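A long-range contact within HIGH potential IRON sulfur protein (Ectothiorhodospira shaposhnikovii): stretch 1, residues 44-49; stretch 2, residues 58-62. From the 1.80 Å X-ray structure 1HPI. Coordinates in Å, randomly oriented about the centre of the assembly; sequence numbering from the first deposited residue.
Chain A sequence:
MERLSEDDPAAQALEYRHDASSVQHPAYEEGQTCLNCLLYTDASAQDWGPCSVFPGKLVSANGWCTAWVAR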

# COMPACT_ATOMS: atom_id res chain seq x y z
N SER A 44 -7.66 5.30 -10.15
CA SER A 44 -7.11 5.25 -11.47
C SER A 44 -5.61 5.45 -11.49
O SER A 44 -5.00 5.43 -12.55
CB SER A 44 -7.87 6.15 -12.42
OG SER A 44 -7.51 7.49 -12.14
N ALA A 45 -4.99 5.65 -10.33
CA ALA A 45 -3.54 5.83 -10.33
C ALA A 45 -2.92 4.45 -10.45
O ALA A 45 -2.81 3.70 -9.48
CB ALA A 45 -3.08 6.59 -9.10
N GLN A 46 -2.49 4.07 -11.65
CA GLN A 46 -1.94 2.73 -11.78
C GLN A 46 -0.51 2.48 -11.41
O GLN A 46 -0.05 1.34 -11.49
CB GLN A 46 -2.23 2.17 -13.16
CG GLN A 46 -3.74 2.19 -13.41
CD GLN A 46 -4.10 1.24 -14.52
OE1 GLN A 46 -4.23 0.02 -14.31
NE2 GLN A 46 -4.24 1.80 -15.72
N ASP A 47 0.18 3.53 -11.02
CA ASP A 47 1.56 3.39 -10.65
C ASP A 47 1.86 3.74 -9.21
O ASP A 47 2.22 2.87 -8.42
CB ASP A 47 2.43 4.19 -11.64
CG ASP A 47 1.98 5.61 -11.87
OD1 ASP A 47 0.83 5.95 -11.34
OD2 ASP A 47 2.66 6.39 -12.50
N TRP A 48 1.72 5.02 -8.87
CA TRP A 48 1.95 5.54 -7.53
C TRP A 48 0.79 6.44 -7.19
O TRP A 48 0.38 7.25 -8.01
CB TRP A 48 3.26 6.31 -7.37
CG TRP A 48 4.42 5.41 -7.60
CD1 TRP A 48 4.96 5.08 -8.80
CD2 TRP A 48 5.16 4.69 -6.61
NE1 TRP A 48 6.01 4.22 -8.64
CE2 TRP A 48 6.16 3.95 -7.30
CE3 TRP A 48 5.09 4.60 -5.22
CZ2 TRP A 48 7.06 3.13 -6.63
CZ3 TRP A 48 5.99 3.80 -4.55
CH2 TRP A 48 6.96 3.08 -5.25
N GLY A 49 0.23 6.30 -6.00
CA GLY A 49 -0.90 7.14 -5.67
C GLY A 49 -1.01 7.35 -4.18
O GLY A 49 -0.35 6.70 -3.37
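Stretch 2 58-62: LVSAN

The indole of Trp48 lies folded over the neighbouring strand, so that a serine, not an apolar residue, packs on its face. CB of Ser60 stands 4.1 Å from the centroid of the six-membered ring of Trp48, 22° off the ring normal, in a CH-pi contact over the face, and CA of Ser60 lies over the same ring system. The approach is close along the backbone as well, with CE3 of Trp48 3.4 Å from N of Ser60. Trp48 takes the m rotamer, with chi2 at 85°, and this combination brings the ring across the strand of stretch 2. At the ring edge, near its plane, O of Leu58 comes within 3.8 Å of Trp48 CE3.

Stretch 2 runs antiparallel to stretch 1. Residues Leu58 to Ser60 are the last part of a strand that begins earlier in the chain; of these, Ser60 and Val59 pair with Trp48 and Gly49, which open a strand that continues beyond stretch 1. Trp48 and Ser60 form a non-hydrogen-bonded pair, their CA atoms 4.8 Å apart, and their side chains share one face of the sheet; this common side is what allows the indole to cover the serine. The next pair, Gly49 with Val59, is hydrogen-bonded in both directions. Gly49 N donates to Val59 O at 2.9 Å, and Val59 N donates to Gly49 O at a short 2.6 Å, with a nearly linear N-H...O angle of 170°. Two CA-H...O contacts supplement these bonds: Trp48 CA lies 3.3 Å from Val59 O, and Leu58 CA lies 3.3 Å from Gly49 O.

The pairing extends one hydrogen bond past the strands. Ala61 N donates to Asp47 O at 2.9 Å with an angle of 175°, so the backbones remain in register although both residues are in loop or turn; their CA atoms are 5.1 Å apart. Here Ala61, with phi/psi of -59/-25°, leaves the extended conformation. Its methyl group points toward stretch 1 and meets main-chain carbonyls, with Ala61 CB 3.4 Å from Gln46 O and 3.7 Å from Ala45 O. The side chains of Gln46 and Asp47 start away from stretch 2, which leaves their backbone to make the contact. Asp47 instead turns back on its own stretch, where its OD1 accepts a weak hydrogen bond of 2.8 Å from Trp48 N.

On the side of the sheet occupied by Val59, Gly49 offers no side chain. A CB at this position would be crowded by Ala45 CB of the same stretch, at 3.0 Å, rather than by stretch 2. Leu58 points toward stretch 1, and its CB packs 4.0 Å from Trp48 CB, adding an apolar contact beside the ring. Beyond Ala61, Asn62 N donates to Ser60 OG at 3.2 Å, closing a local turn. Together the two stretches bury 389 Å².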

# COMPACT_ATOMS: atom_id res chain seq x y z
N LEU A 58 3.07 8.85 -1.48
CA LEU A 58 2.55 8.13 -2.63
C LEU A 58 2.92 6.67 -2.38
O LEU A 58 4.07 6.38 -2.03
CB LEU A 58 3.19 8.51 -3.98
CG LEU A 58 2.87 9.92 -4.44
CD1 LEU A 58 3.62 10.20 -5.74
CD2 LEU A 58 1.37 10.06 -4.66
N VAL A 59 1.97 5.74 -2.53
CA VAL A 59 2.27 4.33 -2.32
C VAL A 59 2.22 3.61 -3.66
O VAL A 59 1.61 4.11 -4.61
CB VAL A 59 1.37 3.65 -1.30
CG1 VAL A 59 1.45 4.42 0.02
CG2 VAL A 59 -0.07 3.60 -1.81
N SER A 60 2.86 2.45 -3.74
CA SER A 60 2.88 1.65 -4.95
C SER A 60 1.53 1.00 -5.24
O SER A 60 0.96 0.33 -4.39
CB SER A 60 3.94 0.58 -4.77
OG SER A 60 3.84 -0.36 -5.83
N ALA A 61 0.99 1.18 -6.45
CA ALA A 61 -0.29 0.57 -6.78
C ALA A 61 -0.24 -0.96 -6.65
O ALA A 61 -1.24 -1.65 -6.43
CB ALA A 61 -0.72 0.96 -8.19
N ASN A 62 0.96 -1.51 -6.78
CA ASN A 62 1.11 -2.95 -6.67
C ASN A 62 1.53 -3.41 -5.29
O ASN A 62 1.87 -4.58 -5.11
CB ASN A 62 2.20 -3.48 -7.61
CG ASN A 62 2.02 -2.98 -9.01
OD1 ASN A 62 2.87 -2.26 -9.54
ND2 ASN A 62 0.90 -3.37 -9.61